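Local coordinates for 4-alpha-glucanotransferase (Corynebacterium glutamicum, PDB 5B68), which is an amylomaltase of the MalQ family, joining a TIM-barrel 4-alpha-glucanotransferase domain to an N-terminal beta-sandwich domain, at residues 234-240 with 386-392; 443-448 with 493-497; 231-235 with 671-675. All coordinates share one frame. Residues are numbered along the deposited sequence.

Contact 1: 234-240 with 386-392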
loop_
_atom_site.group_PDB
_atom_site.type_symbol
_atom_site.label_atom_id
_atom_site.label_comp_id
_atom_site.label_asym_id
_atom_site.label_seq_id
_atom_site.Cartn_x
_atom_site.Cartn_y
_atom_site.Cartn_z
ATOM N N PRO A 234 -6.967 -7.983 1.996
ATOM C CA PRO A 234 -5.623 -7.699 1.541
ATOM C C PRO A 234 -4.952 -6.540 2.289
ATOM O O PRO A 234 -3.746 -6.331 2.106
ATOM C CB PRO A 234 -5.825 -7.311 0.087
ATOM C CG PRO A 234 -7.141 -7.827 -0.298
ATOM C CD PRO A 234 -7.971 -7.799 0.929
ATOM N N TYR A 235 -5.718 -5.799 3.095
ATOM C CA TYR A 235 -5.246 -4.594 3.713
ATOM C C TYR A 235 -4.838 -4.863 5.175
ATOM O O TYR A 235 -4.450 -3.949 5.877
ATOM C CB TYR A 235 -6.284 -3.442 3.592
ATOM C CG TYR A 235 -6.429 -2.921 2.145
ATOM C CD1 TYR A 235 -5.546 -1.977 1.642
ATOM C CD2 TYR A 235 -7.443 -3.428 1.267
ATOM C CE1 TYR A 235 -5.618 -1.533 0.310
ATOM C CE2 TYR A 235 -7.528 -3.004 -0.046
ATOM C CZ TYR A 235 -6.637 -2.055 -0.524
ATOM O OH TYR A 235 -6.757 -1.595 -1.823
ATOM N N LEU A 236 -4.827 -6.106 5.617
ATOM C CA LEU A 236 -4.198 -6.405 6.932
ATOM C C LEU A 236 -3.285 -7.601 6.809
ATOM O O LEU A 236 -3.536 -8.650 7.401
ATOM C CB LEU A 236 -5.251 -6.569 8.027
ATOM C CG LEU A 236 -4.723 -6.341 9.459
ATOM C CD1 LEU A 236 -4.199 -4.922 9.658
ATOM C CD2 LEU A 236 -5.857 -6.586 10.423
ATOM N N PRO A 237 -2.206 -7.430 6.050
ATOM C CA PRO A 237 -1.272 -8.540 5.802
ATOM C C PRO A 237 -0.307 -8.668 6.966
ATOM O O PRO A 237 -0.333 -7.835 7.880
ATOM C CB PRO A 237 -0.533 -8.069 4.567
ATOM C CG PRO A 237 -0.438 -6.572 4.788
ATOM C CD PRO A 237 -1.808 -6.216 5.284
ATOM N N THR A 238 0.510 -9.686 6.913
ATOM C CA THR A 238 1.520 -9.967 7.991
ATOM C C THR A 238 2.829 -9.243 7.705
ATOM O O THR A 238 3.633 -8.996 8.627
ATOM C CB THR A 238 1.716 -11.508 8.190
ATOM O OG1 THR A 238 2.079 -11.790 9.570
ATOM C CG2 THR A 238 2.710 -12.063 7.279
ATOM N N THR A 239 3.022 -8.809 6.476
ATOM C CA THR A 239 4.240 -8.111 6.053
ATOM C C THR A 239 3.755 -7.252 4.889
ATOM O O THR A 239 2.710 -7.578 4.277
ATOM C CB THR A 239 5.340 -9.103 5.602
ATOM O OG1 THR A 239 6.509 -8.434 5.096
ATOM C CG2 THR A 239 4.863 -10.159 4.513
ATOM N N ARG A 240 4.471 -6.188 4.563
ATOM C CA ARG A 240 4.248 -5.484 3.318
ATOM C C ARG A 240 5.357 -5.770 2.280
ATOM O O ARG A 240 5.402 -5.191 1.169
ATOM C CB ARG A 240 4.106 -3.989 3.571
ATOM C CG ARG A 240 2.848 -3.721 4.346
ATOM C CD ARG A 240 2.525 -2.277 4.390
ATOM N NE ARG A 240 3.559 -1.458 5.039
ATOM C CZ ARG A 240 3.735 -0.165 4.777
ATOM N NH1 ARG A 240 4.674 0.521 5.463
ATOM N NH2 ARG A 240 2.976 0.463 3.843
ATOM N N ASP A 386 -0.690 -2.531 -5.476
ATOM C CA ASP A 386 -1.295 -1.687 -4.437
ATOM C C ASP A 386 -0.570 -1.985 -3.116
ATOM O O ASP A 386 -0.419 -3.141 -2.775
ATOM C CB ASP A 386 -2.793 -2.008 -4.311
ATOM C CG ASP A 386 -3.584 -1.041 -3.425
ATOM O OD1 ASP A 386 -3.065 -0.258 -2.615
ATOM O OD2 ASP A 386 -4.793 -1.137 -3.449
ATOM N N LEU A 387 -0.191 -0.936 -2.388
ATOM C CA LEU A 387 0.565 -1.047 -1.096
ATOM C C LEU A 387 -0.378 -0.722 0.010
ATOM O O LEU A 387 -0.855 0.409 0.120
ATOM C CB LEU A 387 1.721 -0.076 -1.111
ATOM C CG LEU A 387 2.629 0.031 0.145
ATOM C CD1 LEU A 387 3.234 -1.326 0.507
ATOM C CD2 LEU A 387 3.664 1.106 -0.122
ATOM N N ALA A 388 -0.688 -1.709 0.850
ATOM C CA ALA A 388 -1.440 -1.494 2.018
ATOM C C ALA A 388 -0.710 -0.472 2.960
ATOM O O ALA A 388 0.516 -0.314 2.855
ATOM C CB ALA A 388 -1.612 -2.852 2.695
ATOM N N VAL A 389 -1.436 0.163 3.857
ATOM C CA VAL A 389 -0.877 1.149 4.794
ATOM C C VAL A 389 0.008 0.505 5.881
ATOM O O VAL A 389 0.900 1.142 6.427
ATOM C CB VAL A 389 -1.956 1.946 5.608
ATOM C CG1 VAL A 389 -1.284 3.222 6.115
ATOM C CG2 VAL A 389 -3.120 2.307 4.778
ATOM N N GLY A 390 -0.314 -0.721 6.233
ATOM C CA GLY A 390 0.330 -1.306 7.389
ATOM C C GLY A 390 0.046 -2.765 7.551
ATOM O O GLY A 390 -0.472 -3.417 6.682
ATOM N N VAL A 391 0.474 -3.277 8.688
ATOM C CA VAL A 391 0.554 -4.744 8.887
ATOM C C VAL A 391 -0.217 -5.142 10.124
ATOM O O VAL A 391 -0.482 -4.320 10.979
ATOM C CB VAL A 391 2.003 -5.247 9.007
ATOM C CG1 VAL A 391 2.818 -4.942 7.755
ATOM C CG2 VAL A 391 2.711 -4.705 10.263
ATOM N N HIS A 392 -0.476 -6.433 10.223
ATOM C CA HIS A 392 -1.180 -7.032 11.353
ATOM C C HIS A 392 -0.262 -6.954 12.585
ATOM O O HIS A 392 0.910 -7.263 12.466
ATOM C CB HIS A 392 -1.490 -8.474 11.049
ATOM C CG HIS A 392 -2.463 -9.096 11.995
ATOM N ND1 HIS A 392 -2.139 -9.396 13.285
ATOM C CD2 HIS A 392 -3.753 -9.494 11.828
ATOM C CE1 HIS A 392 -3.177 -9.960 13.886
ATOM N NE2 HIS A 392 -4.162 -10.044 13.018
HETATM O O HOH W 1 3.141 -8.033 11.336
#
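A buried contact between a long loop and the end of strand 382-387 with the turn after it forms here at the C-terminal end of the TIM barrel; the loop follows the neighbouring parallel strand 215-218. It illustrates how barrel loops can be held by a few directional bonds spaced along an irregular interface, which here buries 636 Å². At one end, Tyr235 OH donates to Asp386 OD2 at 2.6 Å, a carboxylate that also makes a long, weak ion pair with Arg458. In the middle, Ala388 CB points toward the other segment and meets Tyr235 CD1 and Pro237 CD, each at 4.2 Å. The backbones join farther on: His392 N donates to Pro237 O at 2.7 Å, and a water bridges Thr238 O to His392 O. Arg240 has the largest area covered, 113 Å². Its CG packs on Val391 CG1 at 3.6 Å, Gly390 CA lies over one face of the guanidinium, and NH2 donates to Ala388 O at 2.8 Å while NE binds a glycerol. BTB, probably also from the crystallisation liquor, lies about 3 Å from the Val389 side chain, consistent with a pocket at this mouth of the barrel. Because 234-240 is irregular throughout and the strand ends at Leu387, three separate hydrogen bonds, two from side chains and one between backbones, join the segments without sheet pairing.

Contact 2: 443-448 with 493-497. With SO4 (sulfate ion), chain K; SO4 (sulfate ion), chain F.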
loop_
_atom_site.group_PDB
_atom_site.type_symbol
_atom_site.label_atom_id
_atom_site.label_comp_id
_atom_site.label_asym_id
_atom_site.label_seq_id
_atom_site.Cartn_x
_atom_site.Cartn_y
_atom_site.Cartn_z
ATOM N N TRP A 443 11.769 0.374 4.627
ATOM C CA TRP A 443 10.858 1.071 3.675
ATOM C C TRP A 443 11.373 0.807 2.241
ATOM O O TRP A 443 10.614 0.408 1.328
ATOM C CB TRP A 443 10.845 2.560 3.993
ATOM C CG TRP A 443 10.030 3.441 3.108
ATOM C CD1 TRP A 443 10.428 4.628 2.615
ATOM C CD2 TRP A 443 8.652 3.303 2.746
ATOM N NE1 TRP A 443 9.432 5.198 1.869
ATOM C CE2 TRP A 443 8.309 4.443 1.994
ATOM C CE3 TRP A 443 7.675 2.343 2.987
ATOM C CZ2 TRP A 443 7.044 4.619 1.427
ATOM C CZ3 TRP A 443 6.445 2.490 2.444
ATOM C CH2 TRP A 443 6.111 3.656 1.671
ATOM N N ARG A 444 12.703 1.004 2.001
ATOM C CA ARG A 444 13.290 0.640 0.752
ATOM C C ARG A 444 12.961 -0.812 0.310
ATOM O O ARG A 444 12.591 -1.047 -0.845
ATOM C CB ARG A 444 14.846 0.739 0.782
ATOM C CG ARG A 444 15.453 0.407 -0.577
ATOM C CD ARG A 444 16.977 0.354 -0.493
ATOM N NE ARG A 444 17.408 -0.854 0.158
ATOM C CZ ARG A 444 18.683 -1.160 0.448
ATOM N NH1 ARG A 444 19.650 -0.305 0.149
ATOM N NH2 ARG A 444 18.986 -2.302 1.112
ATOM N N ASN A 445 13.154 -1.762 1.226
ATOM C CA ASN A 445 13.091 -3.157 0.832
ATOM C C ASN A 445 11.645 -3.575 0.485
ATOM O O ASN A 445 11.457 -4.330 -0.506
ATOM C CB ASN A 445 13.669 -4.032 1.939
ATOM C CG ASN A 445 15.198 -3.920 2.024
ATOM O OD1 ASN A 445 15.835 -3.314 1.196
ATOM N ND2 ASN A 445 15.756 -4.555 3.009
ATOM N N LEU A 446 10.656 -3.102 1.248
ATOM C CA LEU A 446 9.271 -3.438 0.909
ATOM C C LEU A 446 8.898 -2.807 -0.460
ATOM O O LEU A 446 8.332 -3.493 -1.341
ATOM C CB LEU A 446 8.320 -3.130 2.010
ATOM C CG LEU A 446 7.848 -1.704 2.214
ATOM C CD1 LEU A 446 6.666 -1.303 1.331
ATOM C CD2 LEU A 446 7.525 -1.525 3.642
ATOM N N LEU A 447 9.318 -1.555 -0.679
ATOM C CA LEU A 447 9.045 -0.920 -1.936
ATOM C C LEU A 447 9.697 -1.619 -3.113
ATOM O O LEU A 447 9.090 -1.777 -4.222
ATOM C CB LEU A 447 9.437 0.573 -1.922
ATOM C CG LEU A 447 8.636 1.516 -1.063
ATOM C CD1 LEU A 447 9.313 2.882 -0.868
ATOM C CD2 LEU A 447 7.251 1.683 -1.697
ATOM N N ARG A 448 10.977 -1.948 -2.963
ATOM C CA ARG A 448 11.640 -2.566 -4.048
ATOM C C ARG A 448 10.963 -3.927 -4.455
ATOM O O ARG A 448 10.879 -4.245 -5.620
ATOM C CB ARG A 448 13.101 -2.813 -3.679
ATOM C CG ARG A 448 13.883 -3.388 -4.789
ATOM C CD ARG A 448 15.333 -3.136 -4.617
ATOM N NE ARG A 448 15.667 -1.720 -4.572
ATOM C CZ ARG A 448 16.905 -1.268 -4.508
ATOM N NH1 ARG A 448 17.919 -2.133 -4.484
ATOM N NH2 ARG A 448 17.163 0.040 -4.452
ATOM N N ILE A 493 11.993 8.555 -0.974
ATOM C CA ILE A 493 12.336 7.164 -1.207
ATOM C C ILE A 493 11.282 6.445 -2.064
ATOM O O ILE A 493 11.626 5.622 -2.845
ATOM C CB ILE A 493 12.612 6.468 0.132
ATOM C CG1 ILE A 493 13.953 6.990 0.728
ATOM C CG2 ILE A 493 12.665 4.928 -0.013
ATOM C CD1 ILE A 493 14.115 6.688 2.223
ATOM N N LEU A 494 9.994 6.723 -1.882
ATOM C CA LEU A 494 9.011 6.198 -2.757
ATOM C C LEU A 494 9.321 6.615 -4.203
ATOM O O LEU A 494 9.298 5.790 -5.133
ATOM C CB LEU A 494 7.619 6.672 -2.310
ATOM C CG LEU A 494 6.464 6.437 -3.252
ATOM C CD1 LEU A 494 6.262 4.956 -3.440
ATOM C CD2 LEU A 494 5.216 7.063 -2.670
ATOM N N ALA A 495 9.640 7.883 -4.413
ATOM C CA ALA A 495 9.955 8.370 -5.760
ATOM C C ALA A 495 11.222 7.704 -6.320
ATOM O O ALA A 495 11.233 7.323 -7.518
ATOM C CB ALA A 495 10.079 9.878 -5.813
ATOM N N LEU A 496 12.203 7.513 -5.452
ATOM C CA LEU A 496 13.442 6.874 -5.843
ATOM C C LEU A 496 13.195 5.442 -6.290
ATOM O O LEU A 496 13.610 5.088 -7.388
ATOM C CB LEU A 496 14.470 6.909 -4.737
ATOM C CG LEU A 496 15.797 6.134 -4.930
ATOM C CD1 LEU A 496 16.560 6.544 -6.164
ATOM C CD2 LEU A 496 16.628 6.331 -3.668
ATOM N N GLU A 497 12.579 4.648 -5.447
ATOM C CA GLU A 497 12.315 3.264 -5.822
ATOM C C GLU A 497 11.452 3.100 -7.097
ATOM O O GLU A 497 11.730 2.235 -7.968
ATOM C CB GLU A 497 11.821 2.497 -4.641
ATOM C CG GLU A 497 12.900 2.207 -3.597
ATOM C CD GLU A 497 14.049 1.418 -4.143
ATOM O OE1 GLU A 497 13.833 0.330 -4.760
ATOM O OE2 GLU A 497 15.215 1.876 -3.960
HETATM S S SO4 K . 22.671 -1.795 1.431
HETATM O O1 SO4 K . 23.938 -2.174 0.749
HETATM O O2 SO4 K . 22.870 -1.567 2.887
HETATM O O3 SO4 K . 22.148 -0.519 0.846
HETATM O O4 SO4 K . 21.768 -2.958 1.245
HETATM S S SO4 F . 18.346 -5.554 -6.888
HETATM O O1 SO4 F . 19.606 -6.281 -6.579
HETATM O O2 SO4 F . 18.641 -4.235 -7.466
HETATM O O3 SO4 F . 17.591 -5.428 -5.591
HETATM O O4 SO4 F . 17.665 -6.279 -7.953
#
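Two consecutive outer helices of the TIM barrel pack here in a beta-alpha-beta-alpha-beta succession: helix 441-452 leads into strand 456-459, and helix 487-500 follows that strand and leads into strand 504-507. The two short segments run roughly parallel, with axes 9.8 Å apart at closest approach and a crossing angle of -39°. The rotamers show how the interface is filled. The Trp443 CA-to-CB bond points toward helix 487-500, and with chi1 t the indole lies between that helix and Leu387, CD1 meeting Ile493 CG2 at 3.5 Å while NE1 is satisfied by the carbonyl of Leu490. One turn on, Leu447 (m, t) brings CD1 to 4.0 Å from Ile493 CG2 and CD2 to 3.8 Å from Leu494 CD1. Glu497, with 99 Å² covered, is folded by chi1 and chi2 both m, and its carboxylate turns to the arginine side of helix 441-452. Arg444 (t, t, p) stretches past it: NE donates to Asn445 OD1, NH1 and NH2 bond the chain K sulfate, probably from the crystallisation liquor, and Trp143 of the beta sandwich gives a cation-pi contact. Trp143 also hydrogen-bonds Glu497 OE2, so this edge of the helix pair receives the N-terminal domain. Arg448 (t, t, m) presents its guanidinium side-on in a two-pronged salt bridge, with NE to Glu497 OE1 at 2.8 Å and NH2 to Glu497 OE2 at 2.7 Å.

Contact 3: 231-235 with 671-675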
loop_
_atom_site.group_PDB
_atom_site.type_symbol
_atom_site.label_atom_id
_atom_site.label_comp_id
_atom_site.label_asym_id
_atom_site.label_seq_id
_atom_site.Cartn_x
_atom_site.Cartn_y
_atom_site.Cartn_z
ATOM N N GLU A 231 -6.133 -14.290 6.808
ATOM C CA GLU A 231 -6.864 -13.020 6.709
ATOM C C GLU A 231 -7.449 -12.849 5.312
ATOM O O GLU A 231 -6.724 -12.941 4.326
ATOM C CB GLU A 231 -5.872 -11.858 6.996
ATOM C CG GLU A 231 -6.371 -10.445 6.916
ATOM C CD GLU A 231 -7.617 -10.207 7.753
ATOM O OE1 GLU A 231 -7.580 -10.525 8.972
ATOM O OE2 GLU A 231 -8.635 -9.740 7.192
ATOM N N ASP A 232 -8.757 -12.631 5.236
ATOM C CA ASP A 232 -9.416 -12.285 3.944
ATOM C C ASP A 232 -8.979 -10.911 3.385
ATOM O O ASP A 232 -8.803 -10.753 2.170
ATOM C CB ASP A 232 -10.937 -12.227 4.130
ATOM C CG ASP A 232 -11.594 -13.605 4.349
ATOM O OD1 ASP A 232 -11.143 -14.628 3.863
ATOM O OD2 ASP A 232 -12.670 -13.624 4.973
ATOM N N SER A 233 -8.882 -9.903 4.251
ATOM C CA SER A 233 -8.493 -8.553 3.798
ATOM C C SER A 233 -7.082 -8.443 3.234
ATOM O O SER A 233 -6.095 -8.646 3.934
ATOM C CB SER A 233 -8.647 -7.523 4.877
ATOM O OG SER A 233 -8.403 -6.229 4.373
ATOM N N PRO A 234 -6.967 -7.983 1.996
ATOM C CA PRO A 234 -5.623 -7.699 1.541
ATOM C C PRO A 234 -4.952 -6.540 2.289
ATOM O O PRO A 234 -3.746 -6.331 2.106
ATOM C CB PRO A 234 -5.825 -7.311 0.087
ATOM C CG PRO A 234 -7.141 -7.827 -0.298
ATOM C CD PRO A 234 -7.971 -7.799 0.929
ATOM N N TYR A 235 -5.718 -5.799 3.095
ATOM C CA TYR A 235 -5.246 -4.594 3.713
ATOM C C TYR A 235 -4.838 -4.863 5.175
ATOM O O TYR A 235 -4.450 -3.949 5.877
ATOM C CB TYR A 235 -6.284 -3.442 3.592
ATOM C CG TYR A 235 -6.429 -2.921 2.145
ATOM C CD1 TYR A 235 -5.546 -1.977 1.642
ATOM C CD2 TYR A 235 -7.443 -3.428 1.267
ATOM C CE1 TYR A 235 -5.618 -1.533 0.310
ATOM C CE2 TYR A 235 -7.528 -3.004 -0.046
ATOM C CZ TYR A 235 -6.637 -2.055 -0.524
ATOM O OH TYR A 235 -6.757 -1.595 -1.823
ATOM N N PRO A 671 -19.601 -10.639 3.553
ATOM C CA PRO A 671 -18.368 -11.352 3.224
ATOM C C PRO A 671 -17.360 -10.492 2.464
ATOM O O PRO A 671 -17.029 -10.783 1.333
ATOM C CB PRO A 671 -18.847 -12.510 2.348
ATOM C CG PRO A 671 -20.313 -12.351 2.188
ATOM C CD PRO A 671 -20.689 -10.990 2.639
ATOM N N ASN A 672 -16.819 -9.481 3.130
ATOM C CA ASN A 672 -15.892 -8.577 2.498
ATOM C C ASN A 672 -14.724 -9.381 1.973
ATOM O O ASN A 672 -14.289 -10.333 2.594
ATOM C CB ASN A 672 -15.372 -7.539 3.497
ATOM C CG ASN A 672 -16.464 -6.661 4.053
ATOM O OD1 ASN A 672 -17.217 -6.066 3.314
ATOM N ND2 ASN A 672 -16.542 -6.575 5.365
ATOM N N TRP A 673 -14.292 -9.029 0.774
ATOM C CA TRP A 673 -13.109 -9.587 0.159
ATOM C C TRP A 673 -13.292 -11.017 -0.318
ATOM O O TRP A 673 -12.343 -11.678 -0.641
ATOM C CB TRP A 673 -11.919 -9.485 1.094
ATOM C CG TRP A 673 -11.802 -8.173 1.758
ATOM C CD1 TRP A 673 -11.963 -7.915 3.074
ATOM C CD2 TRP A 673 -11.490 -6.926 1.143
ATOM N NE1 TRP A 673 -11.775 -6.597 3.322
ATOM C CE2 TRP A 673 -11.488 -5.962 2.149
ATOM C CE3 TRP A 673 -11.221 -6.529 -0.170
ATOM C CZ2 TRP A 673 -11.234 -4.632 1.899
ATOM C CZ3 TRP A 673 -10.964 -5.211 -0.409
ATOM C CH2 TRP A 673 -10.972 -4.275 0.616
ATOM N N CYS A 674 -14.530 -11.476 -0.330
ATOM C CA CYS A 674 -14.868 -12.835 -0.728
ATOM C C CYS A 674 -15.870 -12.981 -1.881
ATOM O O CYS A 674 -16.395 -14.050 -2.089
ATOM C CB CYS A 674 -15.400 -13.601 0.475
ATOM S SG CYS A 674 -14.218 -13.678 1.834
ATOM N N ILE A 675 -16.140 -11.897 -2.592
ATOM C CA ILE A 675 -17.213 -11.876 -3.579
ATOM C C ILE A 675 -16.666 -12.161 -4.974
ATOM O O ILE A 675 -16.016 -11.322 -5.546
ATOM C CB ILE A 675 -17.897 -10.492 -3.593
ATOM C CG1 ILE A 675 -18.381 -10.087 -2.194
ATOM C CG2 ILE A 675 -19.020 -10.438 -4.608
ATOM C CD1 ILE A 675 -19.393 -11.015 -1.569
HETATM O O HOH W 2 -14.518 -11.262 5.090
#
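A type II beta turn, Pro671 to Cys674, presents one tryptophan to the loop after barrel strand 215-218, and the pair shows how an indole can do most of the joining between two irregular segments without any direct hydrogen bond. Trp673, with 100 Å² covered, stands at the third turn position with positive phi, and its CA-to-CB bond points toward the loop. Ser233 CA and Pro234 CD lie over one face of the indole in CH-pi contacts, 3.8 Å from the centroid of the five-membered ring and 3.9 Å from that of the six-membered ring. An ST turn, Tyr235 N to Ser233 OG, shapes this part of the loop, and Tyr235 CD2 reaches Trp673 CH2 at 3.7 Å. Asp232, second in covered area, sets its O 3.5 Å from Trp673 CB and its OD2 3.5 Å from Cys674 SG. Its OD1 forms a salt bridge with Arg286, which also binds the Trp673 carbonyl. One water donates to Asp232 OD2 at 3.0 Å and to Asn672 O at 2.7 Å.

Contacts 1 and 3 start from the same loop after strand 215-218 and share Pro234 and Tyr235, so that loop is held by the end of strand 382-387 and by the turn at 671-675. Their centres lie 12 Å apart. Contact 2 follows contact 1 in sequence, 15 Å from it; the two meet chiefly at Leu387, packed against Trp443, Leu446 and Leu447 of helix 441-452, with Arg240 also against Leu446. Both segments of contact 2 fall between residues 235 and 671, within the span contact 3 bridges, yet contacts 2 and 3, centres 26 Å apart, do not touch. The series runs from the outer helices through a barrel strand to its C-terminal loops, all in one domain.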